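Local coordinates for decapping and exoribonuclease protein 1 (Kluyveromyces lactis, PDB 4GPS) that removes NAD caps, and also methylguanosine caps, from the 5' ends of RNAs with the help of a divalent metal cation and degrades RNA from 5' to 3', at residues E88-I96 with L102-P110; K310-T318 with I346-N354. All coordinates share one frame; numbering follows the deposited sequence.

Contact 1: E88-I96 with L102-P110; sequences EVHNCSYII and LWNEASRKP
Cys92 lies over one face of the indole of Trp103: its SG stands 4.2 Å from the centroid of the six-membered ring of Trp103, almost on the ring normal, a sulfur-aromatic contact reinforced by a CH-pi contact from CB. A chi1 of 65°, with SG between the backbone N and the carbonyl carbon, puts the sulfur there, and so small a side chain suits close approach to the indole. The edge of the same indole is turned toward the face of His90 in an offset edge-to-face pair, planes at 84°. Cys92 and Trp103 form a non-hydrogen-bonded antiparallel pair, next to the hydrogen-bonded pair Ser93 and Leu102, in the beta hairpin of strands 86-95 and 100-103.

Asn104 bonds with both backbone and side chain. Its N donates to Asn91 O at 2.8 Å, and its OD1 accepts from Asn91 N at 2.9 Å. Its ND2 gives a nearly straight bond of 3.1 Å to ND1 of His90, in the plane of both groups, which holds the imidazole's rotation and is consistent with an ND1 that carries no proton. Asn91 OD1 lies 2.7 Å from Ser107 OG, whose proton could instead go to Asn104 O; Asn91 ND2 donates to Glu88 OE1. On the face that carries Ser93, the short serine side chain brings its hydroxyl close to the passing main chain, and OG accepts the backbone N-H of Arg108 at 3.0 Å.

Amide and hydroxyl chemistry, Asn91 N and O with Asn104 and Ser93 OG with Arg108 N, thus fastens the returning chain beyond the Cys92-Trp103 pair.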
loop_
_atom_site.group_PDB
_atom_site.type_symbol
_atom_site.label_atom_id
_atom_site.label_comp_id
_atom_site.label_asym_id
_atom_site.label_seq_id
_atom_site.Cartn_x
_atom_site.Cartn_y
_atom_site.Cartn_z
ATOM N N GLU A 88 3.379 -2.201 -14.298
ATOM C CA GLU A 88 2.805 -3.488 -13.954
ATOM C C GLU A 88 3.523 -4.495 -14.850
ATOM O O GLU A 88 3.525 -4.339 -16.054
ATOM C CB GLU A 88 1.322 -3.546 -14.264
ATOM C CG GLU A 88 0.789 -4.951 -13.961
ATOM C CD GLU A 88 -0.701 -5.088 -14.104
ATOM O OE1 GLU A 88 -1.178 -5.509 -15.169
ATOM O OE2 GLU A 88 -1.404 -4.766 -13.148
ATOM N N VAL A 89 4.135 -5.521 -14.271
ATOM C CA VAL A 89 4.841 -6.512 -15.076
ATOM C C VAL A 89 4.050 -7.829 -15.204
ATOM O O VAL A 89 4.278 -8.588 -16.123
ATOM C CB VAL A 89 6.270 -6.783 -14.505
ATOM C CG1 VAL A 89 7.108 -5.485 -14.530
ATOM C CG2 VAL A 89 6.171 -7.316 -13.081
ATOM N N HIS A 90 3.135 -8.103 -14.280
ATOM C CA HIS A 90 2.292 -9.311 -14.343
ATOM C C HIS A 90 1.060 -9.009 -13.499
ATOM O O HIS A 90 1.060 -8.054 -12.722
ATOM C CB HIS A 90 2.982 -10.522 -13.706
ATOM C CG HIS A 90 4.112 -11.079 -14.509
ATOM N ND1 HIS A 90 3.914 -11.845 -15.638
ATOM C CD2 HIS A 90 5.455 -10.979 -14.349
ATOM C CE1 HIS A 90 5.086 -12.195 -16.136
ATOM N NE2 HIS A 90 6.036 -11.683 -15.373
ATOM N N ASN A 91 0.012 -9.805 -13.676
ATOM C CA ASN A 91 -1.156 -9.697 -12.850
ATOM C C ASN A 91 -1.724 -11.098 -12.798
ATOM O O ASN A 91 -1.352 -11.934 -13.609
ATOM C CB ASN A 91 -2.167 -8.690 -13.391
ATOM C CG ASN A 91 -2.642 -9.025 -14.755
ATOM O OD1 ASN A 91 -3.299 -10.043 -14.967
ATOM N ND2 ASN A 91 -2.327 -8.162 -15.708
ATOM N N CYS A 92 -2.564 -11.385 -11.808
ATOM C CA CYS A 92 -3.147 -12.708 -11.726
ATOM C C CYS A 92 -4.323 -12.751 -10.793
ATOM O O CYS A 92 -4.397 -11.988 -9.834
ATOM C CB CYS A 92 -2.124 -13.739 -11.270
ATOM S SG CYS A 92 -1.529 -13.482 -9.611
ATOM N N SER A 93 -5.267 -13.626 -11.111
ATOM C CA SER A 93 -6.421 -13.798 -10.263
ATOM C C SER A 93 -6.235 -15.158 -9.596
ATOM O O SER A 93 -5.779 -16.135 -10.204
ATOM C CB SER A 93 -7.725 -13.713 -11.062
ATOM O OG SER A 93 -7.627 -14.403 -12.278
ATOM N N TYR A 94 -6.529 -15.187 -8.312
ATOM C CA TYR A 94 -6.365 -16.381 -7.543
ATOM C C TYR A 94 -7.748 -16.879 -7.135
ATOM O O TYR A 94 -8.414 -16.245 -6.314
ATOM C CB TYR A 94 -5.479 -16.043 -6.332
ATOM C CG TYR A 94 -5.444 -17.090 -5.242
ATOM C CD1 TYR A 94 -5.557 -18.451 -5.543
ATOM C CD2 TYR A 94 -5.254 -16.725 -3.910
ATOM C CE1 TYR A 94 -5.483 -19.414 -4.555
ATOM C CE2 TYR A 94 -5.171 -17.682 -2.914
ATOM C CZ TYR A 94 -5.283 -19.023 -3.248
ATOM O OH TYR A 94 -5.147 -19.974 -2.272
ATOM N N ILE A 95 -8.186 -17.989 -7.733
ATOM C CA ILE A 95 -9.498 -18.584 -7.413
ATOM C C ILE A 95 -9.221 -19.485 -6.204
ATOM O O ILE A 95 -8.647 -20.559 -6.361
ATOM C CB ILE A 95 -10.041 -19.474 -8.588
ATOM C CG1 ILE A 95 -9.374 -19.083 -9.921
ATOM C CG2 ILE A 95 -11.572 -19.347 -8.676
ATOM C CD1 ILE A 95 -9.682 -17.673 -10.385
ATOM N N ILE A 96 -9.621 -19.065 -5.010
ATOM C CA ILE A 96 -9.307 -19.842 -3.812
ATOM C C ILE A 96 -9.704 -21.319 -3.747
ATOM O O ILE A 96 -8.960 -22.129 -3.194
ATOM C CB ILE A 96 -9.864 -19.187 -2.527
ATOM C CG1 ILE A 96 -9.475 -17.709 -2.453
ATOM C CG2 ILE A 96 -9.314 -19.917 -1.309
ATOM C CD1 ILE A 96 -10.409 -16.799 -3.229
ATOM N N LEU A 102 -4.513 -17.638 -12.241
ATOM C CA LEU A 102 -4.619 -17.440 -13.677
ATOM C C LEU A 102 -3.795 -16.189 -13.950
ATOM O O LEU A 102 -4.102 -15.109 -13.440
ATOM C CB LEU A 102 -6.077 -17.226 -14.091
ATOM C CG LEU A 102 -6.982 -18.381 -13.679
ATOM C CD1 LEU A 102 -8.404 -18.095 -14.118
ATOM C CD2 LEU A 102 -6.481 -19.663 -14.311
ATOM N N TRP A 103 -2.755 -16.324 -14.757
ATOM C CA TRP A 103 -1.899 -15.191 -15.043
ATOM C C TRP A 103 -2.255 -14.350 -16.251
ATOM O O TRP A 103 -2.744 -14.857 -17.264
ATOM C CB TRP A 103 -0.440 -15.636 -15.225
ATOM C CG TRP A 103 0.175 -16.214 -13.994
ATOM C CD1 TRP A 103 0.104 -17.504 -13.579
ATOM C CD2 TRP A 103 0.906 -15.501 -12.987
ATOM N NE1 TRP A 103 0.749 -17.645 -12.375
ATOM C CE2 TRP A 103 1.250 -16.429 -11.990
ATOM C CE3 TRP A 103 1.299 -14.163 -12.835
ATOM C CZ2 TRP A 103 1.970 -16.066 -10.846
ATOM C CZ3 TRP A 103 2.003 -13.801 -11.712
ATOM C CH2 TRP A 103 2.339 -14.753 -10.727
ATOM N N ASN A 104 -1.996 -13.050 -16.110
ATOM C CA ASN A 104 -2.157 -12.077 -17.164
ATOM C C ASN A 104 -3.390 -12.170 -18.066
ATOM O O ASN A 104 -4.501 -11.939 -17.604
ATOM C CB ASN A 104 -0.846 -12.075 -17.974
ATOM C CG ASN A 104 0.366 -11.782 -17.088
ATOM O OD1 ASN A 104 0.376 -10.787 -16.348
ATOM N ND2 ASN A 104 1.375 -12.638 -17.141
ATOM N N GLU A 105 -3.199 -12.491 -19.345
ATOM C CA GLU A 105 -4.329 -12.582 -20.290
ATOM C C GLU A 105 -5.375 -13.609 -19.840
ATOM O O GLU A 105 -6.498 -13.613 -20.329
ATOM C CB GLU A 105 -3.834 -12.927 -21.710
ATOM C CG GLU A 105 -2.939 -14.167 -21.771
ATOM C CD GLU A 105 -2.576 -14.583 -23.202
ATOM O OE1 GLU A 105 -3.218 -15.513 -23.753
ATOM O OE2 GLU A 105 -1.646 -13.974 -23.782
ATOM N N ALA A 106 -5.007 -14.458 -18.889
ATOM C CA ALA A 106 -5.932 -15.459 -18.386
ATOM C C ALA A 106 -6.657 -15.016 -17.124
ATOM O O ALA A 106 -7.644 -15.651 -16.738
ATOM C CB ALA A 106 -5.192 -16.779 -18.105
ATOM N N SER A 107 -6.179 -13.947 -16.473
ATOM C CA SER A 107 -6.817 -13.482 -15.236
ATOM C C SER A 107 -8.150 -12.759 -15.472
ATOM O O SER A 107 -8.424 -12.220 -16.565
ATOM C CB SER A 107 -5.878 -12.558 -14.463
ATOM O OG SER A 107 -5.726 -11.317 -15.138
ATOM N N ARG A 108 -8.981 -12.775 -14.439
ATOM C CA ARG A 108 -10.284 -12.111 -14.493
ATOM C C ARG A 108 -10.164 -10.860 -13.639
ATOM O O ARG A 108 -9.912 -10.942 -12.439
ATOM C CB ARG A 108 -11.392 -13.017 -13.927
ATOM C CG ARG A 108 -11.486 -14.358 -14.642
ATOM C CD ARG A 108 -12.136 -15.398 -13.753
ATOM N NE ARG A 108 -11.750 -16.749 -14.144
ATOM C CZ ARG A 108 -11.760 -17.788 -13.313
ATOM N NH1 ARG A 108 -12.141 -17.615 -12.048
ATOM N NH2 ARG A 108 -11.380 -18.995 -13.733
ATOM N N LYS A 109 -10.332 -9.704 -14.265
ATOM C CA LYS A 109 -10.215 -8.438 -13.556
ATOM C C LYS A 109 -11.550 -8.058 -12.934
ATOM O O LYS A 109 -12.556 -8.010 -13.614
ATOM C CB LYS A 109 -9.759 -7.342 -14.524
ATOM C CG LYS A 109 -8.937 -7.824 -15.729
ATOM C CD LYS A 109 -7.505 -8.137 -15.367
ATOM C CE LYS A 109 -6.618 -8.224 -16.614
ATOM N NZ LYS A 109 -6.749 -9.485 -17.406
ATOM N N PRO A 110 -11.575 -7.790 -11.624
ATOM C CA PRO A 110 -12.848 -7.412 -10.985
ATOM C C PRO A 110 -13.309 -6.078 -11.598
ATOM O O PRO A 110 -12.556 -5.095 -11.629
ATOM C CB PRO A 110 -12.487 -7.267 -9.492
ATOM C CG PRO A 110 -11.232 -8.047 -9.349
ATOM C CD PRO A 110 -10.474 -7.775 -10.653
HETATM O O HOH W 1 -3.784 -8.739 -18.363
#

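Contact 2: K310-T318 with I346-N354; sequences KLLRMWIQT and IQDIYHKIN
Trp315 reaches across from helix 310-318 with its CG anti to the backbone N (chi1 174°), and its indole runs alongside the ring of Tyr350, the two side chains heading in the same direction. Their planes meet at 47°, and NE1 of Trp315 comes to the edge of the tyrosine ring, 3.6 Å from CD1 of Tyr350. Its N-H is spent on Thr79, while the Tyr350 hydroxyl bonds to Val76 and Asn371. At about a right angle to the indole lies Ile353, whose CD1 is 3.8 Å from CB of Trp315; Ile346 slants across it, with CD1 3.5 Å from Trp315 CD1.

This is a knobs-into-holes contact between two nearly antiparallel helices, axes 9.5 Å apart and crossing at -150°: Trp315 is the knob, and Ile346, Ile349, Tyr350 and Ile353 form the hole. The branched isoleucines suit it because they are wholly apolar, and the one polar side-chain atom of the knob, NE1, has its partner in Thr79.

Toward one end, CG2 of Ile353 packs on CB of Leu311 at 3.5 Å, and the Ile353 and Leu312 side chains meet almost perpendicularly, their CD1 atoms 4.1 Å apart. Near the other, Thr318 and Ile346 run antiparallel past one another, Ile346 CD1 reaching Thr318 OG1 at 3.2 Å, while that hydroxyl donates a weak bond to Met314 O within its own helix.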
loop_
_atom_site.group_PDB
_atom_site.type_symbol
_atom_site.label_atom_id
_atom_site.label_comp_id
_atom_site.label_asym_id
_atom_site.label_seq_id
_atom_site.Cartn_x
_atom_site.Cartn_y
_atom_site.Cartn_z
ATOM N N LYS A 310 -4.522 7.663 8.084
ATOM C CA LYS A 310 -5.228 6.934 7.040
ATOM C C LYS A 310 -5.041 7.604 5.664
ATOM O O LYS A 310 -4.756 6.924 4.677
ATOM C CB LYS A 310 -6.722 6.805 7.397
ATOM C CG LYS A 310 -7.538 6.196 6.306
ATOM C CD LYS A 310 -9.027 6.166 6.632
ATOM C CE LYS A 310 -9.375 5.160 7.713
ATOM N NZ LYS A 310 -10.853 5.186 7.946
ATOM N N LEU A 311 -5.190 8.926 5.608
ATOM C CA LEU A 311 -5.009 9.672 4.362
ATOM C C LEU A 311 -3.572 9.498 3.851
ATOM O O LEU A 311 -3.364 9.222 2.668
ATOM C CB LEU A 311 -5.328 11.155 4.570
ATOM C CG LEU A 311 -6.815 11.427 4.858
ATOM C CD1 LEU A 311 -6.950 12.792 5.469
ATOM C CD2 LEU A 311 -7.654 11.319 3.577
ATOM N N LEU A 312 -2.581 9.609 4.737
ATOM C CA LEU A 312 -1.196 9.443 4.303
ATOM C C LEU A 312 -0.966 8.021 3.786
ATOM O O LEU A 312 -0.336 7.816 2.751
ATOM C CB LEU A 312 -0.224 9.749 5.455
ATOM C CG LEU A 312 1.274 9.522 5.198
ATOM C CD1 LEU A 312 1.731 10.491 4.084
ATOM C CD2 LEU A 312 2.094 9.697 6.499
ATOM N N ARG A 313 -1.506 7.038 4.492
ATOM C CA ARG A 313 -1.332 5.648 4.114
ATOM C C ARG A 313 -1.947 5.408 2.739
ATOM O O ARG A 313 -1.375 4.738 1.885
ATOM C CB ARG A 313 -1.977 4.759 5.185
ATOM C CG ARG A 313 -1.237 3.460 5.437
ATOM C CD ARG A 313 -1.768 2.686 6.644
ATOM N NE ARG A 313 -0.820 1.627 6.995
ATOM C CZ ARG A 313 -0.681 0.532 6.273
ATOM N NH1 ARG A 313 -1.440 0.373 5.214
ATOM N NH2 ARG A 313 0.251 -0.356 6.550
ATOM N N MET A 314 -3.105 6.013 2.537
ATOM C CA MET A 314 -3.883 5.927 1.303
ATOM C C MET A 314 -3.006 6.474 0.153
ATOM O O MET A 314 -2.868 5.866 -0.917
ATOM C CB MET A 314 -5.116 6.812 1.487
ATOM C CG MET A 314 -6.347 6.412 0.813
ATOM S SD MET A 314 -7.762 7.400 1.418
ATOM C CE MET A 314 -8.226 6.450 2.919
ATOM N N TRP A 315 -2.445 7.654 0.381
ATOM C CA TRP A 315 -1.580 8.267 -0.588
ATOM C C TRP A 315 -0.396 7.332 -0.885
ATOM O O TRP A 315 -0.095 7.093 -2.051
ATOM C CB TRP A 315 -1.063 9.602 -0.045
ATOM C CG TRP A 315 -0.024 10.246 -0.930
ATOM C CD1 TRP A 315 -0.247 10.954 -2.092
ATOM C CD2 TRP A 315 1.391 10.171 -0.774
ATOM N NE1 TRP A 315 0.940 11.310 -2.661
ATOM C CE2 TRP A 315 1.968 10.846 -1.879
ATOM C CE3 TRP A 315 2.239 9.591 0.189
ATOM C CZ2 TRP A 315 3.359 10.963 -2.046
ATOM C CZ3 TRP A 315 3.627 9.705 0.018
ATOM C CH2 TRP A 315 4.167 10.386 -1.092
ATOM N N ILE A 316 0.285 6.810 0.145
ATOM C CA ILE A 316 1.433 5.926 -0.106
ATOM C C ILE A 316 0.972 4.709 -0.877
ATOM O O ILE A 316 1.652 4.252 -1.789
ATOM C CB ILE A 316 2.059 5.411 1.170
ATOM C CG1 ILE A 316 2.582 6.587 1.994
ATOM C CG2 ILE A 316 3.180 4.415 0.831
ATOM C CD1 ILE A 316 2.872 6.213 3.418
ATOM N N GLN A 317 -0.202 4.204 -0.512
ATOM C CA GLN A 317 -0.763 3.023 -1.157
ATOM C C GLN A 317 -0.956 3.168 -2.669
ATOM O O GLN A 317 -0.521 2.312 -3.435
ATOM C CB GLN A 317 -2.070 2.642 -0.476
ATOM C CG GLN A 317 -2.859 1.600 -1.178
ATOM C CD GLN A 317 -4.273 1.463 -0.615
ATOM O OE1 GLN A 317 -5.123 0.808 -1.213
ATOM N NE2 GLN A 317 -4.523 2.073 0.533
ATOM N N THR A 318 -1.578 4.242 -3.121
ATOM C CA THR A 318 -1.770 4.374 -4.552
ATOM C C THR A 318 -0.529 4.910 -5.230
ATOM O O THR A 318 -0.228 4.538 -6.374
ATOM C CB THR A 318 -2.983 5.244 -4.904
ATOM O OG1 THR A 318 -2.930 6.467 -4.187
ATOM C CG2 THR A 318 -4.280 4.499 -4.554
ATOM N N ILE A 346 -4.430 10.476 -7.492
ATOM C CA ILE A 346 -3.313 10.591 -6.555
ATOM C C ILE A 346 -3.045 12.059 -6.191
ATOM O O ILE A 346 -2.820 12.385 -5.019
ATOM C CB ILE A 346 -2.025 9.953 -7.136
ATOM C CG1 ILE A 346 -0.933 9.931 -6.075
ATOM C CG2 ILE A 346 -1.554 10.738 -8.355
ATOM C CD1 ILE A 346 -1.338 9.163 -4.875
ATOM N N GLN A 347 -3.077 12.943 -7.185
ATOM C CA GLN A 347 -2.862 14.372 -6.950
ATOM C C GLN A 347 -3.920 14.911 -5.967
ATOM O O GLN A 347 -3.623 15.778 -5.137
ATOM C CB GLN A 347 -2.935 15.142 -8.283
ATOM C CG GLN A 347 -2.893 16.655 -8.134
ATOM C CD GLN A 347 -1.599 17.158 -7.485
ATOM O OE1 GLN A 347 -1.614 18.159 -6.738
ATOM N NE2 GLN A 347 -0.469 16.472 -7.767
ATOM N N ASP A 348 -5.148 14.391 -6.054
ATOM C CA ASP A 348 -6.218 14.818 -5.156
ATOM C C ASP A 348 -5.932 14.389 -3.707
ATOM O O ASP A 348 -6.016 15.230 -2.789
ATOM C CB ASP A 348 -7.585 14.272 -5.603
ATOM C CG ASP A 348 -7.959 14.700 -7.032
ATOM O OD1 ASP A 348 -7.914 15.912 -7.335
ATOM O OD2 ASP A 348 -8.302 13.823 -7.859
ATOM N N ILE A 349 -5.602 13.113 -3.467
ATOM C CA ILE A 349 -5.312 12.719 -2.076
ATOM C C ILE A 349 -4.124 13.537 -1.612
ATOM O O ILE A 349 -4.103 13.985 -0.489
ATOM C CB ILE A 349 -4.903 11.252 -1.893
ATOM C CG1 ILE A 349 -6.025 10.344 -2.315
ATOM C CG2 ILE A 349 -4.659 10.979 -0.403
ATOM C CD1 ILE A 349 -7.246 10.497 -1.402
ATOM N N TYR A 350 -3.152 13.741 -2.496
ATOM C CA TYR A 350 -1.950 14.521 -2.163
ATOM C C TYR A 350 -2.269 15.937 -1.689
ATOM O O TYR A 350 -1.783 16.391 -0.655
ATOM C CB TYR A 350 -1.026 14.648 -3.374
ATOM C CG TYR A 350 0.197 15.444 -3.045
ATOM C CD1 TYR A 350 1.185 14.912 -2.226
ATOM C CD2 TYR A 350 0.334 16.768 -3.472
ATOM C CE1 TYR A 350 2.291 15.674 -1.822
ATOM C CE2 TYR A 350 1.442 17.546 -3.072
ATOM C CZ TYR A 350 2.420 16.982 -2.244
ATOM O OH TYR A 350 3.535 17.707 -1.863
ATOM N N HIS A 351 -3.073 16.630 -2.485
ATOM C CA HIS A 351 -3.454 17.997 -2.180
ATOM C C HIS A 351 -4.209 18.050 -0.846
ATOM O O HIS A 351 -3.993 18.963 -0.071
ATOM C CB HIS A 351 -4.309 18.590 -3.325
ATOM C CG HIS A 351 -4.890 19.939 -3.010
ATOM N ND1 HIS A 351 -4.110 21.071 -2.844
ATOM C CD2 HIS A 351 -6.164 20.317 -2.737
ATOM C CE1 HIS A 351 -4.881 22.080 -2.475
ATOM N NE2 HIS A 351 -6.130 21.649 -2.401
ATOM N N LYS A 352 -5.079 17.077 -0.569
ATOM C CA LYS A 352 -5.810 17.084 0.696
ATOM C C LYS A 352 -4.822 17.022 1.889
ATOM O O LYS A 352 -5.054 17.660 2.914
ATOM C CB LYS A 352 -6.811 15.903 0.734
ATOM C CG LYS A 352 -7.886 15.960 1.836
ATOM C CD LYS A 352 -8.990 14.936 1.548
ATOM C CE LYS A 352 -10.147 15.015 2.548
ATOM N NZ LYS A 352 -10.814 16.375 2.608
ATOM N N ILE A 353 -3.711 16.292 1.750
ATOM C CA ILE A 353 -2.749 16.197 2.858
ATOM C C ILE A 353 -1.532 17.119 2.798
ATOM O O ILE A 353 -0.734 17.128 3.736
ATOM C CB ILE A 353 -2.240 14.724 3.089
ATOM C CG1 ILE A 353 -1.464 14.220 1.880
ATOM C CG2 ILE A 353 -3.428 13.779 3.333
ATOM C CD1 ILE A 353 -0.980 12.804 2.073
ATOM N N ASN A 354 -1.381 17.896 1.720
ATOM C CA ASN A 354 -0.235 18.828 1.611
ATOM C C ASN A 354 -0.636 20.170 0.984
ATOM O O ASN A 354 -0.835 20.263 -0.230
ATOM C CB ASN A 354 0.901 18.189 0.796
ATOM C CG ASN A 354 2.177 19.026 0.801
ATOM O OD1 ASN A 354 2.930 19.054 1.782
ATOM N ND2 ASN A 354 2.427 19.707 -0.303
#

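Overall arrangement
Contact 1 comes first along the chain and closes before contact 2 opens; their centres lie about 27 Å apart and their nearest atoms about 11 Å, without touching. Both belong to the RAI1-like PD-(D/E)XK nuclease fold. Contact 1 is a partly buried hairpin that joins strand 259-268, whereas contact 2 is a buried helix pair backed by strand 325-331. Strands 273-285 and 290-297, which carry Asp282, Glu293 and Ile294, three of the four metal-binding residues, lie between those two strands in the pairing order. Contact 2 borders the active site, the side chain of Thr318 being about 4 Å from that of Glu293, while Lys109 of contact 1 stays about 11 Å from Asp282, side chain to side chain.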